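Local coordinates for protein NADH oxidase (PDB 6RVB) that reduces coenzyme A disulfide with NADH as electron donor, using FAD as cofactor, at residues A[162-166]-A[329-333]; A[46-50]-A[133-139]; A[372-377]-A[389-394]. All coordinates share one frame; numbering follows the deposited sequence.

In the fold
The three contacts run from the flavin outward into the dimerisation domain. Interaction 2 lies beside the dimethylbenzene end of the isoalloxazine, with Leu133 O 3.4 Å from FAD C8M. Interaction 1, its centre about 14 Å from that of interaction 2, lies at the nicotinamide, where Phe329 CB is 3.2 Å from NAD N7N. Glu163 joins the two, its OE2 packing 3.8 Å from Pro47 CG. Interaction 3 is a strand pair of the antiparallel sheet that also contains strand 327-331 of interaction 1; a probable hydrogen bond between Asp333 O and Arg394 NH1, 3.1 Å apart, links these two contacts. Interactions 2 and 3 do not touch, their nearest atoms about 11 Å apart.

Interaction 1 (A[162-166]-A[329-333]); sequences LEAAE and FKAFD. With NAD (nicotinamide-adenine-dinucleotide), chain F.
Phe329, on strand 327-331, sets its ring against Leu162 of helix 159-170, with CZ 3.8 Å from Leu162 CD1. Its CG sits between the backbone N and the carbonyl carbon (chi1 73°), which turns the ring toward the helix while CB stays beside the nicotinamide amide. The extended Glu163 chain passes the same residue, OE1 lying 3.8 Å from Phe329 CB. Its OE2 is 3.7 Å from NAD C4N, the carbon that carries the hydride in NADH. At Lys330, the backbone O packs 3.6 Å from Glu163 CG, and the side chain crosses Glu166 at about a right angle. Bent at chi4 (-81°), that chain brings Lys330 NZ 2.8 Å from Glu166 OE1 in a salt bridge that meets the oxygen from above the carboxylate plane; NZ also donates to Phe332 O. An alanine at Lys330 would remove the amine and would probably leave the Glu166 carboxylate without this countercharge and Phe332 O without its lysine donor. After Ala331 the chain leaves the strand, and Phe332 N makes a weak, bent bond to Glu166 OE1 (127° at the hydrogen). The Phe332 ring slides back along the glutamate stem, so that Glu166 CB lies over one face, 3.9 Å from the centroid, in a CH-pi contact. His203 stacks with the Phe332 ring. Lys170 holds Glu166 OE2 in a second salt bridge. A buried carboxylate flanked by two lysines is likely to remain ionised, tying the NAD-binding helix to the first strand of the dimerisation domain beside the nicotinamide.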
loop_
_atom_site.group_PDB
_atom_site.type_symbol
_atom_site.label_atom_id
_atom_site.label_comp_id
_atom_site.label_asym_id
_atom_site.label_seq_id
_atom_site.Cartn_x
_atom_site.Cartn_y
_atom_site.Cartn_z
ATOM N N LEU A 162 7.437 21.252 -7.287
ATOM C CA LEU A 162 6.138 20.616 -7.607
ATOM C C LEU A 162 5.211 20.780 -6.491
ATOM O O LEU A 162 4.081 21.155 -6.733
ATOM C CB LEU A 162 6.224 19.157 -7.920
ATOM C CG LEU A 162 6.744 18.896 -9.354
ATOM C CD1 LEU A 162 6.743 17.451 -9.711
ATOM C CD2 LEU A 162 5.951 19.714 -10.396
ATOM N N GLU A 163 5.696 20.555 -5.261
ATOM C CA GLU A 163 4.883 20.758 -4.065
ATOM C C GLU A 163 4.558 22.207 -3.857
ATOM O O GLU A 163 3.450 22.511 -3.403
ATOM C CB GLU A 163 5.499 20.174 -2.797
ATOM C CG GLU A 163 5.290 18.688 -2.678
ATOM C CD GLU A 163 5.767 18.068 -1.331
ATOM O OE1 GLU A 163 5.247 16.905 -0.978
ATOM O OE2 GLU A 163 6.627 18.746 -0.642
ATOM N N ALA A 164 5.495 23.124 -4.149
ATOM C CA ALA A 164 5.229 24.557 -3.907
ATOM C C ALA A 164 4.216 25.112 -4.869
ATOM O O ALA A 164 3.420 25.903 -4.479
ATOM C CB ALA A 164 6.474 25.352 -3.955
ATOM N N ALA A 165 4.246 24.690 -6.120
ATOM C CA ALA A 165 3.314 25.132 -7.090
ATOM C C ALA A 165 1.927 24.883 -6.588
ATOM O O ALA A 165 1.081 25.747 -6.709
ATOM C CB ALA A 165 3.536 24.391 -8.425
ATOM N N GLU A 166 1.644 23.706 -6.045
ATOM C CA GLU A 166 0.302 23.461 -5.470
ATOM C C GLU A 166 -0.001 24.459 -4.373
ATOM O O GLU A 166 -1.078 25.016 -4.329
ATOM C CB GLU A 166 0.156 22.056 -4.885
ATOM C CG GLU A 166 -1.248 21.661 -4.395
ATOM C CD GLU A 166 -1.280 20.391 -3.496
ATOM O OE1 GLU A 166 -0.914 19.273 -3.997
ATOM O OE2 GLU A 166 -1.675 20.531 -2.293
ATOM N N PHE A 329 5.479 11.691 -3.040
ATOM C CA PHE A 329 5.044 13.040 -2.816
ATOM C C PHE A 329 3.660 13.278 -3.374
ATOM O O PHE A 329 3.146 12.484 -4.086
ATOM C CB PHE A 329 6.051 14.071 -3.305
ATOM C CG PHE A 329 6.132 14.210 -4.800
ATOM C CD1 PHE A 329 6.958 13.436 -5.516
ATOM C CD2 PHE A 329 5.404 15.105 -5.474
ATOM C CE1 PHE A 329 7.008 13.522 -6.861
ATOM C CE2 PHE A 329 5.485 15.198 -6.813
ATOM C CZ PHE A 329 6.270 14.415 -7.492
ATOM N N LYS A 330 3.026 14.364 -2.979
ATOM C CA LYS A 330 1.711 14.710 -3.489
ATOM C C LYS A 330 1.804 15.986 -4.321
ATOM O O LYS A 330 2.385 17.009 -3.900
ATOM C CB LYS A 330 0.733 14.914 -2.330
ATOM C CG LYS A 330 -0.658 15.346 -2.717
ATOM C CD LYS A 330 -1.258 16.203 -1.569
ATOM C CE LYS A 330 -2.701 16.596 -1.863
ATOM N NZ LYS A 330 -2.894 17.755 -2.769
ATOM N N ALA A 331 1.226 15.932 -5.505
ATOM C CA ALA A 331 1.180 17.116 -6.353
ATOM C C ALA A 331 -0.248 17.263 -6.866
ATOM O O ALA A 331 -0.675 16.422 -7.679
ATOM C CB ALA A 331 2.154 16.981 -7.470
ATOM N N PHE A 332 -1.005 18.235 -6.339
ATOM C CA PHE A 332 -2.431 18.289 -6.597
ATOM C C PHE A 332 -3.154 16.948 -6.374
ATOM O O PHE A 332 -3.206 16.422 -5.247
ATOM C CB PHE A 332 -2.711 18.854 -7.976
ATOM C CG PHE A 332 -2.142 20.234 -8.182
ATOM C CD1 PHE A 332 -2.840 21.328 -7.826
ATOM C CD2 PHE A 332 -0.853 20.410 -8.679
ATOM C CE1 PHE A 332 -2.284 22.550 -7.921
ATOM C CE2 PHE A 332 -0.281 21.648 -8.808
ATOM C CZ PHE A 332 -0.975 22.713 -8.432
ATOM N N ASP A 333 -3.708 16.381 -7.429
ATOM C CA ASP A 333 -4.521 15.195 -7.270
ATOM C C ASP A 333 -3.737 13.935 -7.618
ATOM O O ASP A 333 -4.334 12.863 -7.836
ATOM C CB ASP A 333 -5.796 15.265 -8.142
ATOM C CG ASP A 333 -6.736 16.484 -7.789
ATOM O OD1 ASP A 333 -6.890 16.890 -6.576
ATOM O OD2 ASP A 333 -7.324 17.060 -8.770
HETATM P PA NAD F . 15.665 18.483 -6.949
HETATM O O1A NAD F . 14.738 17.341 -6.609
HETATM O O2A NAD F . 17.063 18.233 -7.182
HETATM O O5B NAD F . 15.130 19.283 -8.262
HETATM C C5B NAD F . 15.116 18.907 -9.683
HETATM C C4B NAD F . 15.812 19.962 -10.609
HETATM O O4B NAD F . 15.875 20.232 -12.037
HETATM C C3B NAD F . 15.150 21.148 -10.107
HETATM O O3B NAD F . 15.624 21.137 -8.823
HETATM C C2B NAD F . 15.848 22.168 -10.948
HETATM O O2B NAD F . 16.893 23.035 -10.527
HETATM C C1B NAD F . 16.639 21.439 -11.923
HETATM N N9A NAD F . 16.506 22.836 -12.500
HETATM C C8A NAD F . 15.411 23.495 -13.125
HETATM N N7A NAD F . 15.637 24.803 -13.511
HETATM C C5A NAD F . 16.880 25.001 -13.099
HETATM C C6A NAD F . 17.551 26.136 -13.257
HETATM N N6A NAD F . 16.859 27.025 -13.858
HETATM N N1A NAD F . 18.820 26.253 -12.767
HETATM C C2A NAD F . 19.313 25.112 -12.111
HETATM N N3A NAD F . 18.609 23.920 -11.911
HETATM C C4A NAD F . 17.417 23.869 -12.432
HETATM O O3 NAD F . 15.664 19.421 -5.701
HETATM P PN NAD F . 14.504 19.860 -4.662
HETATM O O1N NAD F . 15.096 21.196 -4.158
HETATM O O2N NAD F . 13.146 19.839 -5.208
HETATM O O5D NAD F . 14.542 18.609 -3.684
HETATM C C5D NAD F . 14.583 18.795 -2.290
HETATM C C4D NAD F . 14.927 17.562 -1.439
HETATM O O4D NAD F . 14.388 17.592 -0.092
HETATM C C3D NAD F . 14.388 16.355 -2.164
HETATM O O3D NAD F . 15.263 15.768 -3.151
HETATM C C2D NAD F . 14.178 15.484 -0.964
HETATM O O2D NAD F . 15.414 15.044 -0.525
HETATM C C1D NAD F . 13.684 16.414 0.109
HETATM N N1N NAD F . 12.248 16.493 -0.256
HETATM C C2N NAD F . 11.512 15.314 -0.316
HETATM C C3N NAD F . 10.143 15.265 -0.673
HETATM C C7N NAD F . 9.358 13.951 -0.721
HETATM O O7N NAD F . 9.977 12.685 -0.752
HETATM N N7N NAD F . 8.022 14.001 -0.758
HETATM C C4N NAD F . 9.501 16.477 -0.977
HETATM C C5N NAD F . 10.228 17.654 -0.942
HETATM C C6N NAD F . 11.593 17.646 -0.591
#

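Interaction 2 (A[46-50]-A[133-139]); sequences LPYVL and LRTMEDG. With FAD (flavin-adenine dinucleotide), chain E.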
loop_
_atom_site.group_PDB
_atom_site.type_symbol
_atom_site.label_atom_id
_atom_site.label_comp_id
_atom_site.label_asym_id
_atom_site.label_seq_id
_atom_site.Cartn_x
_atom_site.Cartn_y
_atom_site.Cartn_z
ATOM N N LEU A 46 6.056 22.083 5.463
ATOM C CA LEU A 46 5.993 23.488 5.087
ATOM C C LEU A 46 5.032 23.765 3.913
ATOM O O LEU A 46 4.306 24.756 3.908
ATOM C CB LEU A 46 7.388 24.094 4.863
ATOM C CG LEU A 46 8.321 24.155 6.086
ATOM C CD1 LEU A 46 9.748 24.242 5.610
ATOM C CD2 LEU A 46 7.967 25.307 6.995
ATOM N N PRO A 47 5.014 22.902 2.896
ATOM C CA PRO A 47 4.129 23.381 1.860
ATOM C C PRO A 47 2.689 23.401 2.261
ATOM O O PRO A 47 1.947 24.163 1.650
ATOM C CB PRO A 47 4.380 22.400 0.762
ATOM C CG PRO A 47 5.772 22.096 0.939
ATOM C CD PRO A 47 6.004 21.985 2.351
ATOM N N TYR A 48 2.314 22.618 3.279
ATOM C CA TYR A 48 0.927 22.521 3.759
ATOM C C TYR A 48 0.513 23.713 4.631
ATOM O O TYR A 48 -0.680 23.995 4.803
ATOM C CB TYR A 48 0.651 21.139 4.373
ATOM C CG TYR A 48 0.968 20.123 3.323
ATOM C CD1 TYR A 48 0.229 20.055 2.141
ATOM C CD2 TYR A 48 2.068 19.299 3.449
ATOM C CE1 TYR A 48 0.544 19.182 1.165
ATOM C CE2 TYR A 48 2.413 18.405 2.440
ATOM C CZ TYR A 48 1.647 18.373 1.293
ATOM O OH TYR A 48 1.991 17.523 0.254
ATOM N N VAL A 49 1.513 24.434 5.122
ATOM C CA VAL A 49 1.320 25.613 5.954
ATOM C C VAL A 49 1.243 26.829 5.028
ATOM O O VAL A 49 0.289 27.542 5.122
ATOM C CB VAL A 49 2.440 25.721 7.023
ATOM C CG1 VAL A 49 2.475 27.027 7.639
ATOM C CG2 VAL A 49 2.204 24.750 7.998
ATOM N N LEU A 50 2.259 27.057 4.187
ATOM C CA LEU A 50 2.184 27.907 3.013
ATOM C C LEU A 50 0.785 27.931 2.338
ATOM O O LEU A 50 0.287 29.015 2.039
ATOM C CB LEU A 50 3.254 27.436 2.032
ATOM C CG LEU A 50 4.468 28.296 2.154
ATOM C CD1 LEU A 50 4.662 28.956 3.589
ATOM C CD2 LEU A 50 5.641 27.539 1.632
ATOM N N LEU A 133 13.166 27.377 0.091
ATOM C CA LEU A 133 12.217 26.719 1.035
ATOM C C LEU A 133 12.807 25.568 1.712
ATOM O O LEU A 133 12.676 24.466 1.240
ATOM C CB LEU A 133 11.010 26.124 0.343
ATOM C CG LEU A 133 9.701 26.352 1.066
ATOM C CD1 LEU A 133 8.694 25.237 0.801
ATOM C CD2 LEU A 133 9.927 26.502 2.486
ATOM N N ARG A 134 13.410 25.798 2.858
ATOM C CA ARG A 134 14.149 24.742 3.548
ATOM C C ARG A 134 13.927 24.743 5.063
ATOM O O ARG A 134 13.997 23.720 5.682
ATOM C CB ARG A 134 15.629 24.876 3.220
ATOM C CG ARG A 134 16.530 23.759 3.625
ATOM C CD ARG A 134 16.434 22.632 2.642
ATOM N NE ARG A 134 16.860 21.391 3.260
ATOM C CZ ARG A 134 16.458 20.214 2.830
ATOM N NH1 ARG A 134 15.635 20.139 1.733
ATOM N NH2 ARG A 134 16.902 19.146 3.502
ATOM N N THR A 135 13.628 25.872 5.676
ATOM C CA THR A 135 13.683 25.969 7.132
ATOM C C THR A 135 12.473 26.673 7.661
ATOM O O THR A 135 11.693 27.198 6.880
ATOM C CB THR A 135 14.856 26.827 7.527
ATOM O OG1 THR A 135 14.615 28.173 7.097
ATOM C CG2 THR A 135 16.054 26.387 6.827
ATOM N N MET A 136 12.296 26.741 8.977
ATOM C CA MET A 136 11.078 27.387 9.473
ATOM C C MET A 136 11.165 28.847 9.163
ATOM O O MET A 136 10.195 29.484 8.913
ATOM C CB MET A 136 10.823 27.131 10.927
ATOM C CG MET A 136 10.674 25.687 11.236
ATOM S SD MET A 136 8.953 25.150 11.272
ATOM C CE MET A 136 8.370 26.345 12.533
ATOM N N GLU A 137 12.360 29.385 9.120
ATOM C CA GLU A 137 12.480 30.796 8.882
ATOM C C GLU A 137 12.056 31.095 7.483
ATOM O O GLU A 137 11.337 32.060 7.259
ATOM C CB GLU A 137 13.910 31.242 9.136
ATOM C CG GLU A 137 14.310 31.385 10.661
ATOM C CD GLU A 137 14.628 30.036 11.426
ATOM O OE1 GLU A 137 14.886 28.955 10.797
ATOM O OE2 GLU A 137 14.612 30.080 12.693
ATOM N N ASP A 138 12.504 30.278 6.536
ATOM C CA ASP A 138 12.020 30.397 5.145
ATOM C C ASP A 138 10.492 30.353 5.133
ATOM O O ASP A 138 9.843 31.103 4.405
ATOM C CB ASP A 138 12.535 29.275 4.239
ATOM C CG ASP A 138 14.003 29.318 4.029
ATOM O OD1 ASP A 138 14.562 30.435 4.127
ATOM O OD2 ASP A 138 14.604 28.245 3.755
ATOM N N GLY A 139 9.911 29.488 5.953
ATOM C CA GLY A 139 8.474 29.505 6.052
ATOM C C GLY A 139 7.856 30.832 6.409
ATOM O O GLY A 139 6.946 31.239 5.763
HETATM P PA FAD E . 18.029 19.476 8.445
HETATM O O1A FAD E . 18.569 20.165 7.084
HETATM O O2A FAD E . 16.540 19.122 8.649
HETATM O O5B FAD E . 18.484 20.372 9.773
HETATM C C5B FAD E . 19.860 20.836 9.993
HETATM C C4B FAD E . 19.916 21.964 11.024
HETATM O O4B FAD E . 21.211 21.909 11.597
HETATM C C3B FAD E . 19.633 23.321 10.400
HETATM O O3B FAD E . 18.441 23.978 10.965
HETATM C C2B FAD E . 20.851 24.045 10.783
HETATM O O2B FAD E . 20.276 25.257 11.276
HETATM C C1B FAD E . 21.582 23.189 11.864
HETATM N N9A FAD E . 23.064 23.378 11.701
HETATM C C8A FAD E . 23.771 23.360 10.522
HETATM N N7A FAD E . 25.071 23.728 10.684
HETATM C C5A FAD E . 25.229 23.973 12.009
HETATM C C6A FAD E . 26.391 24.392 12.842
HETATM N N6A FAD E . 27.594 24.548 12.212
HETATM N N1A FAD E . 26.166 24.572 14.173
HETATM C C2A FAD E . 24.907 24.350 14.716
HETATM N N3A FAD E . 23.768 23.963 14.051
HETATM C C4A FAD E . 23.904 23.757 12.694
HETATM N N1 FAD E . 11.428 14.255 3.362
HETATM C C2 FAD E . 10.610 13.168 3.190
HETATM O O2 FAD E . 10.999 12.011 3.536
HETATM N N3 FAD E . 9.377 13.342 2.677
HETATM C C4 FAD E . 8.846 14.568 2.334
HETATM O O4 FAD E . 7.661 14.742 1.853
HETATM C C4X FAD E . 9.681 15.793 2.545
HETATM N N5 FAD E . 9.162 17.032 2.222
HETATM C C5X FAD E . 9.982 18.117 2.410
HETATM C C6 FAD E . 9.508 19.411 2.080
HETATM C C7 FAD E . 10.320 20.547 2.277
HETATM C C7M FAD E . 9.758 21.892 1.913
HETATM C C8 FAD E . 11.711 20.404 2.854
HETATM C C8M FAD E . 12.629 21.575 3.083
HETATM C C9 FAD E . 12.202 19.117 3.160
HETATM C C9A FAD E . 11.414 17.945 2.975
HETATM N N10 FAD E . 11.937 16.643 3.336
HETATM C C10 FAD E . 11.064 15.548 3.103
HETATM C "C1'" FAD E . 13.313 16.426 3.831
HETATM C "C2'" FAD E . 13.555 16.765 5.268
HETATM O "O2'" FAD E . 13.485 18.170 5.471
HETATM C "C3'" FAD E . 14.956 16.386 5.660
HETATM O "O3'" FAD E . 15.310 15.146 5.059
HETATM C "C4'" FAD E . 14.914 16.291 7.196
HETATM O "O4'" FAD E . 14.449 17.490 7.912
HETATM C "C5'" FAD E . 16.214 15.695 7.771
HETATM O "O5'" FAD E . 17.225 16.666 8.015
HETATM P P FAD E . 18.440 16.539 9.072
HETATM O O1P FAD E . 17.908 16.390 10.487
HETATM O O2P FAD E . 19.756 15.848 8.647
HETATM O O3P FAD E . 18.860 18.097 8.905
#
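The Leu46 and Leu133 side chains lie alongside each other, running opposite ways, Leu46 CD1 resting 3.9 Å from Leu133 CD2. With CG beside its own backbone N (chi1 -64°), Leu46 spreads its two methyls over the other segment: CD1 packs on Thr135 O, and CD2 lies 4.3 Å from Gly139 CA. Leu50 meets Leu133 tip to tip, its CD2 3.9 Å from Leu133 CD1. That same Leu133 methyl touches the flavin, 3.7 Å from FAD C7M, while Pro47 CD approaches C7M at 3.8 Å. The Arg134 side chain leaves its backbone away from segment 46-50, and a bend at chi2 (80°) carries its guanidinium alongside the flavin, NH1 3.6 Å from FAD C8M; NH2 is held by a salt bridge to Asp281. The backbone turn is fixed by Asp138, whose OD2 accepts from Arg134 N through its anti lone pair and, weakly, from Thr135 N, while Asp138 N donates to Thr135 OG1 in a nearly straight bond (175°). Thr135 and Asp138 thus form a capping box at the start of helix 136-145. Pro47, Leu133 and Arg134 line the dimethylbenzene end of the FAD pocket, with Leu46 and Leu50 packed behind Leu133, and Arg134 also binds NAD.

Interaction 3 (A[372-377]-A[389-394]); sequences PLWVEL and GAVVAR
Trp374 holds CG beside its backbone N (chi1 -70°), a turn that lays the indole across toward Val392, and CE3 comes 3.6 Å from Val392 CG2. Val392 O lies in the indole plane at the ring's edge, 3.4 Å from Trp374 CE3. Next on the same face, the extended Glu376 chain, CG anti to the backbone N (chi1 -176°), starts beside Ala390, CB to CB at 3.9 Å, and runs on to Trp188, which donates from NE1 to OE1. The strands that carry these side chains run antiparallel. Trp374 with Val392 and Glu376 with Ala390 are hydrogen-bonded pairs, each with two backbone bonds; Trp374 N reaches Val392 O at 2.8 Å, nearly along the C=O axis. Val375 and Val391 form a non-hydrogen-bonded pair between them, their CB atoms 4.2 Å apart on the opposite face. Toward the end of the pairing, Leu373 CD1 packs on Ala393 CB at 3.8 Å, and Arg394, its polar end partnered by Asp333, crosses Pro372 obliquely, its NE 3.5 Å from Pro372 CD. This beta hairpin lies inside the antiparallel sheet of the dimerisation domain, flanked by strands 353-361 and 334-340. Helix 190-202 covers the Trp374 and Val392 side through Leu195, and helix 434-438 packs on Val375 and Leu377 across the sheet.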
loop_
_atom_site.group_PDB
_atom_site.type_symbol
_atom_site.label_atom_id
_atom_site.label_comp_id
_atom_site.label_asym_id
_atom_site.label_seq_id
_atom_site.Cartn_x
_atom_site.Cartn_y
_atom_site.Cartn_z
ATOM N N PRO A 372 -7.647 6.173 -11.472
ATOM C CA PRO A 372 -6.612 5.494 -12.232
ATOM C C PRO A 372 -5.423 5.318 -11.345
ATOM O O PRO A 372 -5.271 5.974 -10.357
ATOM C CB PRO A 372 -6.332 6.487 -13.328
ATOM C CG PRO A 372 -6.436 7.742 -12.642
ATOM C CD PRO A 372 -7.496 7.619 -11.577
ATOM N N LEU A 373 -4.612 4.355 -11.690
ATOM C CA LEU A 373 -3.418 3.959 -10.934
ATOM C C LEU A 373 -2.463 3.392 -11.974
ATOM O O LEU A 373 -2.865 2.481 -12.768
ATOM C CB LEU A 373 -3.760 2.882 -9.921
ATOM C CG LEU A 373 -2.609 2.665 -8.965
ATOM C CD1 LEU A 373 -3.211 2.387 -7.666
ATOM C CD2 LEU A 373 -1.736 1.461 -9.366
ATOM N N TRP A 374 -1.248 3.948 -12.034
ATOM C CA TRP A 374 -0.288 3.580 -13.068
ATOM C C TRP A 374 0.844 2.933 -12.328
ATOM O O TRP A 374 1.155 3.397 -11.219
ATOM C CB TRP A 374 0.301 4.787 -13.715
ATOM C CG TRP A 374 -0.609 5.622 -14.601
ATOM C CD1 TRP A 374 -0.696 5.581 -15.972
ATOM C CD2 TRP A 374 -1.505 6.659 -14.184
ATOM N NE1 TRP A 374 -1.643 6.477 -16.406
ATOM C CE2 TRP A 374 -2.140 7.153 -15.330
ATOM C CE3 TRP A 374 -1.888 7.168 -12.938
ATOM C CZ2 TRP A 374 -3.069 8.143 -15.269
ATOM C CZ3 TRP A 374 -2.817 8.153 -12.893
ATOM C CH2 TRP A 374 -3.402 8.621 -14.046
ATOM N N VAL A 375 1.435 1.848 -12.852
ATOM C CA VAL A 375 2.596 1.312 -12.188
ATOM C C VAL A 375 3.644 1.100 -13.243
ATOM O O VAL A 375 3.280 0.814 -14.381
ATOM C CB VAL A 375 2.315 0.091 -11.327
ATOM C CG1 VAL A 375 0.888 -0.403 -11.474
ATOM C CG2 VAL A 375 3.288 -0.980 -11.628
ATOM N N GLU A 376 4.912 1.385 -12.883
ATOM C CA GLU A 376 6.096 1.166 -13.725
ATOM C C GLU A 376 7.019 0.145 -13.136
ATOM O O GLU A 376 7.256 0.220 -11.968
ATOM C CB GLU A 376 6.959 2.416 -13.877
ATOM C CG GLU A 376 8.143 2.159 -14.850
ATOM C CD GLU A 376 8.991 3.392 -15.007
ATOM O OE1 GLU A 376 8.613 4.443 -14.464
ATOM O OE2 GLU A 376 10.045 3.307 -15.676
ATOM N N LEU A 377 7.607 -0.750 -13.929
ATOM C CA LEU A 377 8.569 -1.697 -13.402
ATOM C C LEU A 377 9.823 -1.539 -14.213
ATOM O O LEU A 377 9.777 -1.550 -15.411
ATOM C CB LEU A 377 7.983 -3.076 -13.630
ATOM C CG LEU A 377 7.537 -3.916 -12.494
ATOM C CD1 LEU A 377 7.166 -3.063 -11.264
ATOM C CD2 LEU A 377 6.478 -4.842 -13.006
ATOM N N GLY A 389 11.012 1.079 -9.763
ATOM C CA GLY A 389 9.569 0.934 -9.949
ATOM C C GLY A 389 8.891 2.249 -9.628
ATOM O O GLY A 389 9.473 3.058 -8.894
ATOM N N ALA A 390 7.718 2.521 -10.196
ATOM C CA ALA A 390 6.981 3.688 -9.764
ATOM C C ALA A 390 5.555 3.330 -9.565
ATOM O O ALA A 390 5.064 2.434 -10.199
ATOM C CB ALA A 390 7.095 4.731 -10.743
ATOM N N VAL A 391 4.830 3.951 -8.679
ATOM C CA VAL A 391 3.394 3.857 -8.932
ATOM C C VAL A 391 2.784 5.229 -8.762
ATOM O O VAL A 391 3.324 6.026 -7.972
ATOM C CB VAL A 391 2.622 2.778 -8.132
ATOM C CG1 VAL A 391 3.509 1.872 -7.294
ATOM C CG2 VAL A 391 1.594 3.415 -7.343
ATOM N N VAL A 392 1.791 5.576 -9.580
ATOM C CA VAL A 392 1.192 6.867 -9.375
ATOM C C VAL A 392 -0.292 6.659 -9.257
ATOM O O VAL A 392 -0.825 5.829 -9.985
ATOM C CB VAL A 392 1.683 8.030 -10.337
ATOM C CG1 VAL A 392 2.603 7.562 -11.394
ATOM C CG2 VAL A 392 0.544 8.822 -10.844
ATOM N N ALA A 393 -0.924 7.324 -8.277
ATOM C CA ALA A 393 -2.321 7.096 -7.973
ATOM C C ALA A 393 -2.913 8.397 -7.479
ATOM O O ALA A 393 -2.155 9.351 -7.389
ATOM C CB ALA A 393 -2.412 6.044 -6.967
ATOM N N ARG A 394 -4.225 8.491 -7.214
ATOM C CA ARG A 394 -4.723 9.637 -6.438
ATOM C C ARG A 394 -4.562 9.231 -4.958
ATOM O O ARG A 394 -4.138 9.984 -4.117
ATOM C CB ARG A 394 -6.155 9.981 -6.791
ATOM C CG ARG A 394 -6.472 9.839 -8.278
ATOM C CD ARG A 394 -7.484 10.860 -8.844
ATOM N NE ARG A 394 -7.480 10.905 -10.327
ATOM C CZ ARG A 394 -6.640 11.648 -11.103
ATOM N NH1 ARG A 394 -5.729 12.429 -10.564
ATOM N NH2 ARG A 394 -6.665 11.635 -12.443
#